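PDB 4HW6: hypothetical protein, IPT/TIG domain protein from Bacteroides ovatus, which is of unknown function but probably helps bind nutrients such as carbohydrates, with an IPT/TIG domain joined to a six-bladed beta-propeller. Local coordinates for residues H277-P282 against Y355-C360; W286-Y291 against H295-V300; A332-P337 against T366-T371. One frame throughout, in Å; residues are numbered along the deposited sequence. Where two conformers were deposited one is given.

Interaction 1: residues H277-P282 against Y355-C360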
loop_
_atom_site.group_PDB
_atom_site.type_symbol
_atom_site.label_atom_id
_atom_site.label_comp_id
_atom_site.label_asym_id
_atom_site.label_seq_id
_atom_site.Cartn_x
_atom_site.Cartn_y
_atom_site.Cartn_z
ATOM N N HIS A 277 5.770 6.854 15.757
ATOM C CA HIS A 277 5.777 7.129 14.328
ATOM C C HIS A 277 4.708 8.153 14.071
ATOM O O HIS A 277 3.533 7.921 14.355
ATOM C CB HIS A 277 5.488 5.871 13.527
ATOM C CG HIS A 277 5.617 6.063 12.051
ATOM N ND1 HIS A 277 6.811 6.385 11.444
ATOM C CD2 HIS A 277 4.690 6.016 11.066
ATOM C CE1 HIS A 277 6.610 6.525 10.145
ATOM N NE2 HIS A 277 5.329 6.307 9.890
ATOM N N ILE A 278 5.122 9.279 13.511
ATOM C CA ILE A 278 4.221 10.395 13.229
ATOM C C ILE A 278 3.921 10.424 11.740
ATOM O O ILE A 278 4.821 10.269 10.926
ATOM C CB ILE A 278 4.844 11.717 13.700
ATOM C CG1 ILE A 278 5.038 11.704 15.228
ATOM C CG2 ILE A 278 3.928 12.911 13.339
ATOM C CD1 ILE A 278 5.862 12.861 15.764
ATOM N N VAL A 279 2.645 10.577 11.392
ATOM C CA VAL A 279 2.227 10.666 10.001
ATOM C C VAL A 279 1.246 11.834 9.836
ATOM O O VAL A 279 0.171 11.845 10.454
ATOM C CB VAL A 279 1.530 9.367 9.487
ATOM C CG1 VAL A 279 1.338 9.464 7.986
ATOM C CG2 VAL A 279 2.296 8.089 9.870
ATOM N N TRP A 280 1.610 12.804 8.999
ATOM C CA TRP A 280 0.741 13.934 8.690
ATOM C C TRP A 280 -0.450 13.492 7.830
ATOM O O TRP A 280 -0.301 12.748 6.852
ATOM C CB TRP A 280 1.512 15.077 8.001
ATOM C CG TRP A 280 2.357 15.835 8.952
ATOM C CD1 TRP A 280 3.703 15.704 9.138
ATOM C CD2 TRP A 280 1.893 16.731 9.946
ATOM N NE1 TRP A 280 4.127 16.540 10.149
ATOM C CE2 TRP A 280 3.022 17.155 10.689
ATOM C CE3 TRP A 280 0.629 17.230 10.283
ATOM C CZ2 TRP A 280 2.917 18.063 11.738
ATOM C CZ3 TRP A 280 0.529 18.104 11.348
ATOM C CH2 TRP A 280 1.671 18.519 12.054
ATOM N N HIS A 281 -1.640 13.972 8.184
ATOM C CA HIS A 281 -2.764 13.875 7.277
ATOM C C HIS A 281 -2.409 14.627 6.004
ATOM O O HIS A 281 -1.704 15.622 6.063
ATOM C CB HIS A 281 -4.020 14.484 7.889
ATOM C CG HIS A 281 -5.276 14.187 7.126
ATOM N ND1 HIS A 281 -5.792 15.034 6.162
ATOM C CD2 HIS A 281 -6.128 13.136 7.199
ATOM C CE1 HIS A 281 -6.908 14.508 5.681
ATOM N NE2 HIS A 281 -7.126 13.351 6.289
ATOM N N PRO A 282 -2.900 14.151 4.837
ATOM C CA PRO A 282 -2.498 14.822 3.609
ATOM C C PRO A 282 -2.841 16.311 3.560
ATOM O O PRO A 282 -2.137 17.080 2.914
ATOM C CB PRO A 282 -3.241 14.032 2.530
ATOM C CG PRO A 282 -3.301 12.653 3.090
ATOM C CD PRO A 282 -3.528 12.847 4.570
ATOM N N TYR A 355 -10.024 10.338 3.795
ATOM C CA TYR A 355 -8.992 9.280 3.932
ATOM C C TYR A 355 -9.269 8.297 5.052
ATOM O O TYR A 355 -9.737 8.683 6.118
ATOM C CB TYR A 355 -7.604 9.889 4.196
ATOM C CG TYR A 355 -7.099 10.697 3.035
ATOM C CD1 TYR A 355 -7.459 12.019 2.899
ATOM C CD2 TYR A 355 -6.301 10.117 2.056
ATOM C CE1 TYR A 355 -7.037 12.768 1.816
ATOM C CE2 TYR A 355 -5.884 10.845 0.957
ATOM C CZ TYR A 355 -6.239 12.178 0.858
ATOM O OH TYR A 355 -5.849 12.950 -0.215
ATOM N N ASP A 356 -8.962 7.023 4.796
ATOM C CA ASP A 356 -8.792 6.051 5.841
ATOM C C ASP A 356 -7.295 5.951 6.174
ATOM O O ASP A 356 -6.446 6.292 5.355
ATOM C CB ASP A 356 -9.298 4.678 5.392
ATOM C CG ASP A 356 -10.795 4.497 5.570
ATOM O OD1 ASP A 356 -11.393 5.067 6.504
ATOM O OD2 ASP A 356 -11.396 3.728 4.777
ATOM N N PHE A 357 -6.987 5.483 7.377
ATOM C CA PHE A 357 -5.617 5.311 7.847
ATOM C C PHE A 357 -5.350 3.800 7.998
ATOM O O PHE A 357 -5.865 3.157 8.927
ATOM C CB PHE A 357 -5.418 6.050 9.172
ATOM C CG PHE A 357 -3.976 6.119 9.631
ATOM C CD1 PHE A 357 -3.033 6.867 8.903
ATOM C CD2 PHE A 357 -3.571 5.485 10.802
ATOM C CE1 PHE A 357 -1.712 6.960 9.338
ATOM C CE2 PHE A 357 -2.260 5.586 11.232
ATOM C CZ PHE A 357 -1.343 6.326 10.501
ATOM N N TYR A 358 -4.558 3.240 7.081
ATOM C CA TYR A 358 -4.179 1.819 7.124
ATOM C C TYR A 358 -2.869 1.672 7.837
ATOM O O TYR A 358 -1.905 2.375 7.534
ATOM C CB TYR A 358 -4.035 1.241 5.712
ATOM C CG TYR A 358 -5.345 1.057 5.001
ATOM C CD1 TYR A 358 -6.060 2.141 4.474
ATOM C CD2 TYR A 358 -5.855 -0.218 4.803
ATOM C CE1 TYR A 358 -7.260 1.948 3.818
ATOM C CE2 TYR A 358 -7.068 -0.421 4.186
ATOM C CZ TYR A 358 -7.753 0.649 3.685
ATOM O OH TYR A 358 -8.920 0.373 3.066
ATOM N N PHE A 359 -2.812 0.760 8.796
ATOM C CA PHE A 359 -1.601 0.537 9.531
ATOM C C PHE A 359 -1.317 -0.914 9.815
ATOM O O PHE A 359 -2.228 -1.760 9.892
ATOM C CB PHE A 359 -1.575 1.353 10.843
ATOM C CG PHE A 359 -2.634 0.968 11.846
ATOM C CD1 PHE A 359 -3.930 1.444 11.753
ATOM C CD2 PHE A 359 -2.327 0.131 12.909
ATOM C CE1 PHE A 359 -4.900 1.072 12.682
ATOM C CE2 PHE A 359 -3.286 -0.225 13.843
ATOM C CZ PHE A 359 -4.571 0.240 13.732
ATOM N N CYS A 360 -0.018 -1.202 9.969
ATOM C CA CYS A 360 0.409 -2.536 10.346
ATOM C C CYS A 360 0.412 -2.668 11.872
ATOM O O CYS A 360 0.998 -1.850 12.568
ATOM C CB CYS A 360 1.803 -2.792 9.807
ATOM S SG CYS A 360 1.750 -3.006 8.018
#
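P282 sets its CG squarely over one face of the Y355 ring, and this CH-pi contact is the centre of the meeting. P282 CG is 3.8 Å from the centroid of the Y355 ring and 13° off its normal. Proline suits the place because its ring carbons are rigid and somewhat electron-poor, a good match for a tyrosine face. P282 CB also comes within 3.9 Å of Y355 OH.

H281 and Y355 form the aromatic pair. Their rings stand at 87° to each other but meet obliquely, with H281 NE2 3.7 Å from Y355 CD1. The imidazole swings to that place because H281 CG is anti to the backbone N (chi1 -169°). The polar ends of H281 bond elsewhere: NE2 to D353 OD1, which also takes the backbone N of Y355, and ND1 to T283 OG1. D353 therefore ties the histidine to the start of the tyrosine's strand.

The two segments belong to neighbouring sheets of the propeller. Strand 276-280 is an edge strand of its sheet, while strand 355-361 lies within the next one. Their backbones stay well apart, 8.4 Å between H281 CA and Y355 CA at the nearest, which leaves the bridging to side chains.

The purely apolar contact lies deeper. V279 CB approaches the edge of the F357 ring, 4.0 Å from F357 CE1, and V279 CG2 reaches F357 CZ at 4.1 Å. F342 and Y288 also meet the F357 ring, and the short, beta-branched valine can lay CB and both methyls along the ring edge. A serine in place of Y355 would take away the ring, and P282 would probably lose the face it rests on while the H281 imidazole lost its flank.

Interaction 2: residues W286-Y291 against H295-V300. With EDO (1,2-ethanediol), chain F.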
loop_
_atom_site.group_PDB
_atom_site.type_symbol
_atom_site.label_atom_id
_atom_site.label_comp_id
_atom_site.label_asym_id
_atom_site.label_seq_id
_atom_site.Cartn_x
_atom_site.Cartn_y
_atom_site.Cartn_z
ATOM N N TRP A 286 -3.523 18.075 10.719
ATOM C CA TRP A 286 -3.214 17.303 11.899
ATOM C C TRP A 286 -2.390 16.085 11.518
ATOM O O TRP A 286 -2.268 15.772 10.345
ATOM C CB TRP A 286 -4.485 16.885 12.628
ATOM C CG TRP A 286 -5.521 16.165 11.811
ATOM C CD1 TRP A 286 -6.589 16.724 11.198
ATOM C CD2 TRP A 286 -5.605 14.747 11.563
ATOM N NE1 TRP A 286 -7.343 15.753 10.560
ATOM C CE2 TRP A 286 -6.772 14.532 10.786
ATOM C CE3 TRP A 286 -4.846 13.647 11.957
ATOM C CZ2 TRP A 286 -7.183 13.263 10.373
ATOM C CZ3 TRP A 286 -5.268 12.343 11.531
ATOM C CH2 TRP A 286 -6.425 12.192 10.741
ATOM N N ALA A 287 -1.795 15.451 12.520
ATOM C CA ALA A 287 -1.022 14.211 12.337
ATOM C C ALA A 287 -1.509 13.159 13.313
ATOM O O ALA A 287 -1.969 13.486 14.384
ATOM C CB ALA A 287 0.465 14.463 12.572
ATOM N N TYR A 288 -1.346 11.897 12.963
ATOM C CA TYR A 288 -1.376 10.833 13.943
ATOM C C TYR A 288 0.002 10.605 14.540
ATOM O O TYR A 288 1.028 10.676 13.849
ATOM C CB TYR A 288 -1.878 9.524 13.345
ATOM C CG TYR A 288 -3.377 9.428 13.143
ATOM C CD1 TYR A 288 -4.277 9.856 14.104
ATOM C CD2 TYR A 288 -3.890 8.890 11.983
ATOM C CE1 TYR A 288 -5.665 9.760 13.897
ATOM C CE2 TYR A 288 -5.256 8.787 11.763
ATOM C CZ TYR A 288 -6.139 9.220 12.715
ATOM O OH TYR A 288 -7.494 9.149 12.508
ATOM N N ILE A 289 0.004 10.316 15.828
ATOM C CA ILE A 289 1.146 9.821 16.539
ATOM C C ILE A 289 0.860 8.381 16.957
ATOM O O ILE A 289 0.002 8.120 17.840
ATOM C CB ILE A 289 1.443 10.637 17.812
ATOM C CG1 ILE A 289 1.425 12.149 17.547
ATOM C CG2 ILE A 289 2.781 10.197 18.415
ATOM C CD1 ILE A 289 1.345 12.964 18.826
ATOM N N ILE A 290 1.531 7.446 16.287
ATOM C CA ILE A 290 1.419 6.044 16.612
ATOM C C ILE A 290 2.358 5.714 17.762
ATOM O O ILE A 290 3.567 5.935 17.641
ATOM C CB ILE A 290 1.713 5.148 15.412
ATOM C CG1 ILE A 290 0.831 5.541 14.203
ATOM C CG2 ILE A 290 1.466 3.691 15.797
ATOM C CD1 ILE A 290 1.161 4.768 12.937
ATOM N N TYR A 291 1.799 5.258 18.887
ATOM C CA TYR A 291 2.589 4.862 20.046
ATOM C C TYR A 291 2.931 3.398 19.813
ATOM O O TYR A 291 2.198 2.490 20.200
ATOM C CB TYR A 291 1.810 5.030 21.357
ATOM C CG TYR A 291 1.670 6.417 21.923
ATOM C CD1 TYR A 291 1.500 7.545 21.117
ATOM C CD2 TYR A 291 1.689 6.608 23.306
ATOM C CE1 TYR A 291 1.381 8.819 21.669
ATOM C CE2 TYR A 291 1.548 7.870 23.868
ATOM C CZ TYR A 291 1.373 8.975 23.048
ATOM O OH TYR A 291 1.249 10.236 23.628
ATOM N N HIS A 295 0.651 0.836 22.176
ATOM C CA HIS A 295 -0.546 0.176 21.639
ATOM C C HIS A 295 -1.716 1.139 21.485
ATOM O O HIS A 295 -2.860 0.776 21.692
ATOM C CB HIS A 295 -0.907 -1.023 22.507
ATOM C CG HIS A 295 0.278 -1.839 22.876
ATOM N ND1 HIS A 295 1.046 -2.469 21.929
ATOM C CD2 HIS A 295 0.855 -2.092 24.072
ATOM C CE1 HIS A 295 2.065 -3.071 22.527
ATOM N NE2 HIS A 295 1.961 -2.873 23.832
ATOM N N CYS A 296 -1.425 2.344 21.038
ATOM C CA CYS A 296 -2.476 3.342 20.850
ATOM C C CYS A 296 -2.033 4.359 19.826
ATOM O O CYS A 296 -0.850 4.412 19.446
ATOM C CB CYS A 296 -2.887 3.960 22.175
ATOM S SG CYS A 296 -1.536 4.710 23.066
ATOM N N ILE A 297 -3.010 5.091 19.299
ATOM C CA ILE A 297 -2.768 6.135 18.329
ATOM C C ILE A 297 -3.392 7.432 18.863
ATOM O O ILE A 297 -4.549 7.447 19.301
ATOM C CB ILE A 297 -3.368 5.792 16.939
ATOM C CG1 ILE A 297 -2.748 4.512 16.366
ATOM C CG2 ILE A 297 -3.180 6.982 15.978
ATOM C CD1 ILE A 297 -3.400 4.012 15.074
ATOM N N TYR A 298 -2.614 8.504 18.838
ATOM C CA TYR A 298 -3.082 9.824 19.220
ATOM C C TYR A 298 -3.129 10.709 17.987
ATOM O O TYR A 298 -2.511 10.406 16.945
ATOM C CB TYR A 298 -2.101 10.474 20.205
ATOM C CG TYR A 298 -2.131 10.041 21.650
ATOM C CD1 TYR A 298 -2.031 8.708 22.016
ATOM C CD2 TYR A 298 -2.168 10.995 22.670
ATOM C CE1 TYR A 298 -1.992 8.327 23.359
ATOM C CE2 TYR A 298 -2.145 10.615 24.006
ATOM C CZ TYR A 298 -2.056 9.269 24.343
ATOM O OH TYR A 298 -2.004 8.907 25.690
ATOM N N ARG A 299 -3.846 11.825 18.124
ATOM C CA ARG A 299 -3.856 12.871 17.101
ATOM C C ARG A 299 -3.310 14.179 17.678
ATOM O O ARG A 299 -3.637 14.562 18.810
ATOM C CB ARG A 299 -5.282 13.072 16.566
ATOM C CG ARG A 299 -5.491 14.352 15.754
ATOM C CD ARG A 299 -6.722 14.281 14.880
ATOM N NE ARG A 299 -7.261 15.592 14.557
ATOM C CZ ARG A 299 -8.357 15.789 13.824
ATOM N NH1 ARG A 299 -9.016 14.754 13.339
ATOM N NH2 ARG A 299 -8.805 17.015 13.584
ATOM N N VAL A 300 -2.519 14.886 16.874
ATOM C CA VAL A 300 -2.016 16.219 17.225
ATOM C C VAL A 300 -2.452 17.205 16.134
ATOM O O VAL A 300 -2.156 17.032 14.949
ATOM C CB VAL A 300 -0.498 16.222 17.471
ATOM C CG1 VAL A 300 0.277 15.675 16.268
ATOM C CG2 VAL A 300 -0.058 17.630 17.868
HETATM C C1 EDO F . -9.826 15.923 8.074
HETATM O O1 EDO F . -9.869 16.074 9.499
HETATM C C2 EDO F . -8.768 16.844 7.478
HETATM O O2 EDO F . -8.949 18.187 7.951
#
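The indole of W286 carries the guanidinium of R299 flat on one face, the planes 4° apart, with R299 CZ 3.3 Å from the centroid of the five-membered ring. R299 was modelled in two conformers, and this cation-pi stack is described for one of them, so its permanence is uncertain. The arginine chain, extended from CG to NE, also takes CD over the six-membered ring. At the indole edge NE1 donates to O1 of a bound ethanediol, 2.8 Å away, which also bonds D285. W286 CG sits between the backbone N and carbonyl carbon (chi1 54°), bringing the indole across to the partner strand; its CZ3 lies over the centre of the Y288 ring. The edge of Y288 faces Y298 O, and its CD1 touches I297 CG2 at 3.6 Å.

At the other end, Y291 and Y298 form an offset stack, centroids 4.1 Å apart and planes within 4°. D270 receives both hydroxyls, one on each carboxylate oxygen.

Between them lies the backbone of an antiparallel hairpin in a four-stranded propeller sheet, with Y288 and R299 on one face and Y291 and Y298 on the opposite one. A287-V300 and I289-Y298 are hydrogen-bonded pairs, the latter through I289 N to Y298 O (2.8 Å) and Y298 N to I289 O. Beta-branched I289 and V300, suited to a strand, meet on the tyrosine face, CD1 to CG1 3.9 Å.

D301 makes a salt bridge to R299 NE, so in this conformer the cation is probably partly neutralised, and D270 is likely to keep the tyrosines from slipping.

Interaction 3: residues A332-P337 against T366-T371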
loop_
_atom_site.group_PDB
_atom_site.type_symbol
_atom_site.label_atom_id
_atom_site.label_comp_id
_atom_site.label_asym_id
_atom_site.label_seq_id
_atom_site.Cartn_x
_atom_site.Cartn_y
_atom_site.Cartn_z
ATOM N N ALA A 332 -11.314 -0.077 21.208
ATOM C CA ALA A 332 -10.433 -0.950 20.428
ATOM C C ALA A 332 -9.161 -1.224 21.222
ATOM O O ALA A 332 -8.808 -0.469 22.125
ATOM C CB ALA A 332 -10.053 -0.316 19.096
ATOM N N ARG A 333 -8.509 -2.326 20.878
ATOM C CA ARG A 333 -7.169 -2.633 21.337
ATOM C C ARG A 333 -6.278 -2.887 20.149
ATOM O O ARG A 333 -6.703 -3.545 19.174
ATOM C CB ARG A 333 -7.160 -3.829 22.262
ATOM C CG ARG A 333 -8.006 -3.660 23.518
ATOM C CD ARG A 333 -7.366 -2.645 24.458
ATOM N NE ARG A 333 -8.134 -2.470 25.680
ATOM C CZ ARG A 333 -9.086 -1.561 25.876
ATOM N NH1 ARG A 333 -9.451 -0.725 24.902
ATOM N NH2 ARG A 333 -9.717 -1.533 27.062
ATOM N N LEU A 334 -5.060 -2.347 20.238
ATOM C CA LEU A 334 -4.017 -2.524 19.248
ATOM C C LEU A 334 -2.889 -3.313 19.875
ATOM O O LEU A 334 -2.831 -3.447 21.107
ATOM C CB LEU A 334 -3.480 -1.177 18.772
ATOM C CG LEU A 334 -4.496 -0.134 18.304
ATOM C CD1 LEU A 334 -3.781 1.070 17.714
ATOM C CD2 LEU A 334 -5.539 -0.655 17.344
ATOM N N TRP A 335 -2.011 -3.837 19.030
ATOM C CA TRP A 335 -0.877 -4.607 19.509
ATOM C C TRP A 335 0.338 -4.371 18.615
ATOM O O TRP A 335 0.515 -4.992 17.564
ATOM C CB TRP A 335 -1.219 -6.100 19.637
ATOM C CG TRP A 335 -0.272 -6.840 20.585
ATOM C CD1 TRP A 335 0.852 -6.358 21.159
ATOM C CD2 TRP A 335 -0.370 -8.202 20.994
ATOM N NE1 TRP A 335 1.439 -7.311 21.953
ATOM C CE2 TRP A 335 0.722 -8.462 21.848
ATOM C CE3 TRP A 335 -1.257 -9.239 20.695
ATOM C CZ2 TRP A 335 0.945 -9.715 22.422
ATOM C CZ3 TRP A 335 -1.044 -10.479 21.279
ATOM C CH2 TRP A 335 0.051 -10.703 22.127
ATOM N N GLY A 336 1.176 -3.444 19.058
ATOM C CA GLY A 336 2.352 -3.039 18.302
ATOM C C GLY A 336 2.083 -2.370 16.986
ATOM O O GLY A 336 2.661 -2.753 15.965
ATOM N N PRO A 337 1.243 -1.319 16.994
ATOM C CA PRO A 337 0.998 -0.604 15.750
ATOM C C PRO A 337 2.304 0.038 15.298
ATOM O O PRO A 337 2.986 0.683 16.092
ATOM C CB PRO A 337 -0.015 0.456 16.149
ATOM C CG PRO A 337 0.221 0.698 17.611
ATOM C CD PRO A 337 0.578 -0.685 18.129
ATOM N N THR A 366 -1.617 -8.169 11.789
ATOM C CA THR A 366 -2.659 -7.693 10.905
ATOM C C THR A 366 -2.329 -6.354 10.256
ATOM O O THR A 366 -1.467 -5.579 10.723
ATOM C CB THR A 366 -4.002 -7.553 11.660
ATOM O OG1 THR A 366 -3.828 -6.679 12.790
ATOM C CG2 THR A 366 -4.507 -8.909 12.140
ATOM N N VAL A 367 -3.033 -6.090 9.170
ATOM C CA VAL A 367 -3.193 -4.759 8.636
ATOM C C VAL A 367 -4.589 -4.302 9.078
ATOM O O VAL A 367 -5.577 -5.032 8.899
ATOM C CB VAL A 367 -3.066 -4.731 7.100
ATOM C CG1 VAL A 367 -3.298 -3.310 6.571
ATOM C CG2 VAL A 367 -1.677 -5.248 6.654
ATOM N N ARG A 368 -4.661 -3.121 9.689
ATOM C CA ARG A 368 -5.895 -2.610 10.279
ATOM C C ARG A 368 -6.201 -1.252 9.685
ATOM O O ARG A 368 -5.341 -0.653 9.033
ATOM C CB ARG A 368 -5.803 -2.599 11.817
ATOM C CG ARG A 368 -5.530 -4.007 12.342
ATOM C CD ARG A 368 -5.415 -4.138 13.844
ATOM N NE ARG A 368 -6.729 -4.144 14.469
ATOM C CZ ARG A 368 -6.891 -4.103 15.786
ATOM N NH1 ARG A 368 -5.827 -4.102 16.578
ATOM N NH2 ARG A 368 -8.087 -4.095 16.319
ATOM N N VAL A 369 -7.431 -0.777 9.902
ATOM C CA VAL A 369 -7.854 0.518 9.382
ATOM C C VAL A 369 -8.449 1.319 10.501
ATOM O O VAL A 369 -9.274 0.795 11.259
ATOM C CB VAL A 369 -8.889 0.367 8.266
ATOM C CG1 VAL A 369 -9.192 1.727 7.647
ATOM C CG2 VAL A 369 -8.388 -0.583 7.205
ATOM N N LEU A 370 -8.026 2.578 10.604
ATOM C CA LEU A 370 -8.639 3.559 11.499
ATOM C C LEU A 370 -9.396 4.557 10.629
ATOM O O LEU A 370 -8.802 5.229 9.779
ATOM C CB LEU A 370 -7.543 4.254 12.314
ATOM C CG LEU A 370 -7.986 5.417 13.223
ATOM C CD1 LEU A 370 -9.038 4.982 14.245
ATOM C CD2 LEU A 370 -6.754 5.977 13.919
ATOM N N THR A 371 -10.700 4.654 10.837
ATOM C CA THR A 371 -11.534 5.545 10.041
ATOM C C THR A 371 -11.642 6.899 10.716
ATOM O O THR A 371 -11.271 7.036 11.891
ATOM C CB THR A 371 -12.929 4.952 9.837
ATOM O OG1 THR A 371 -13.639 4.951 11.096
ATOM C CG2 THR A 371 -12.811 3.528 9.317
#
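The carbonyl oxygen of R333 is gripped by two nitrogens of the R368 guanidinium. R368 NH1 gives the firm bond, 2.8 Å to R333 O with an N-H...O angle of 156°; it arrives in the carbonyl plane, on a lone pair. R368 NH2 adds a weak bond to R333 O at 3.2 Å. Since R333 O lies near the guanidinium plane, it sits at the edge of the group.

The R368 chain is bent at its third torsion (79°), which turns the head group towards the loop 332-337. L334 CD2 lies over the NH1 end of one guanidinium face, 3.5 Å from R368 NH1. Leucine suits the spot, because an apolar methyl does not compete for the N-H groups, which are all directed within the plane. The CB of R333 is directed away from the strand, and its NH1 bonds back to A332 O at 2.9 Å, lying above that carbonyl's plane; T330 O receives the same nitrogen.

The loop crosses from strand 327-328 to strand 337-344, the two edge strands of one propeller sheet, whereas R368 stands on strand 366-370 in its interior. The long arginine is thus able to span from the sheet to the crossing backbone.

Two acids complete the site: D326 makes a salt bridge with R368 NH2, and D361 makes one with R368 NH1 through OD2 while its OD1 takes the backbone N of W335. With carboxylates on both terminal nitrogens, the buried positive charge is probably more than offset, and R333 O is likely to be polarised by the cation it meets, making the NH1 bond a strong hold on the loop.

Two neighbouring sheets of the propeller share these contacts. Interaction 2 is a hairpin within the first, and interaction 3 ties a loop to a strand of the second. The centres of interactions 1 and 2 lie about 9 Å apart, those of interactions 1 and 3 about 12 Å, and those of interactions 2 and 3 about 12 Å. Strands 276-280 and 286-291 pair through bonds such as H277 O to I290 N, just as 355-361 pairs with 366-370. H295 ND1 also meets G336 N, linking 2 to 3. Along the chain 2 closes before 3 opens, while the segments of 1 enclose 2 and interleave with those of 3. Interaction 1 joins the two adjacent blades, bringing together segments 73 residues apart.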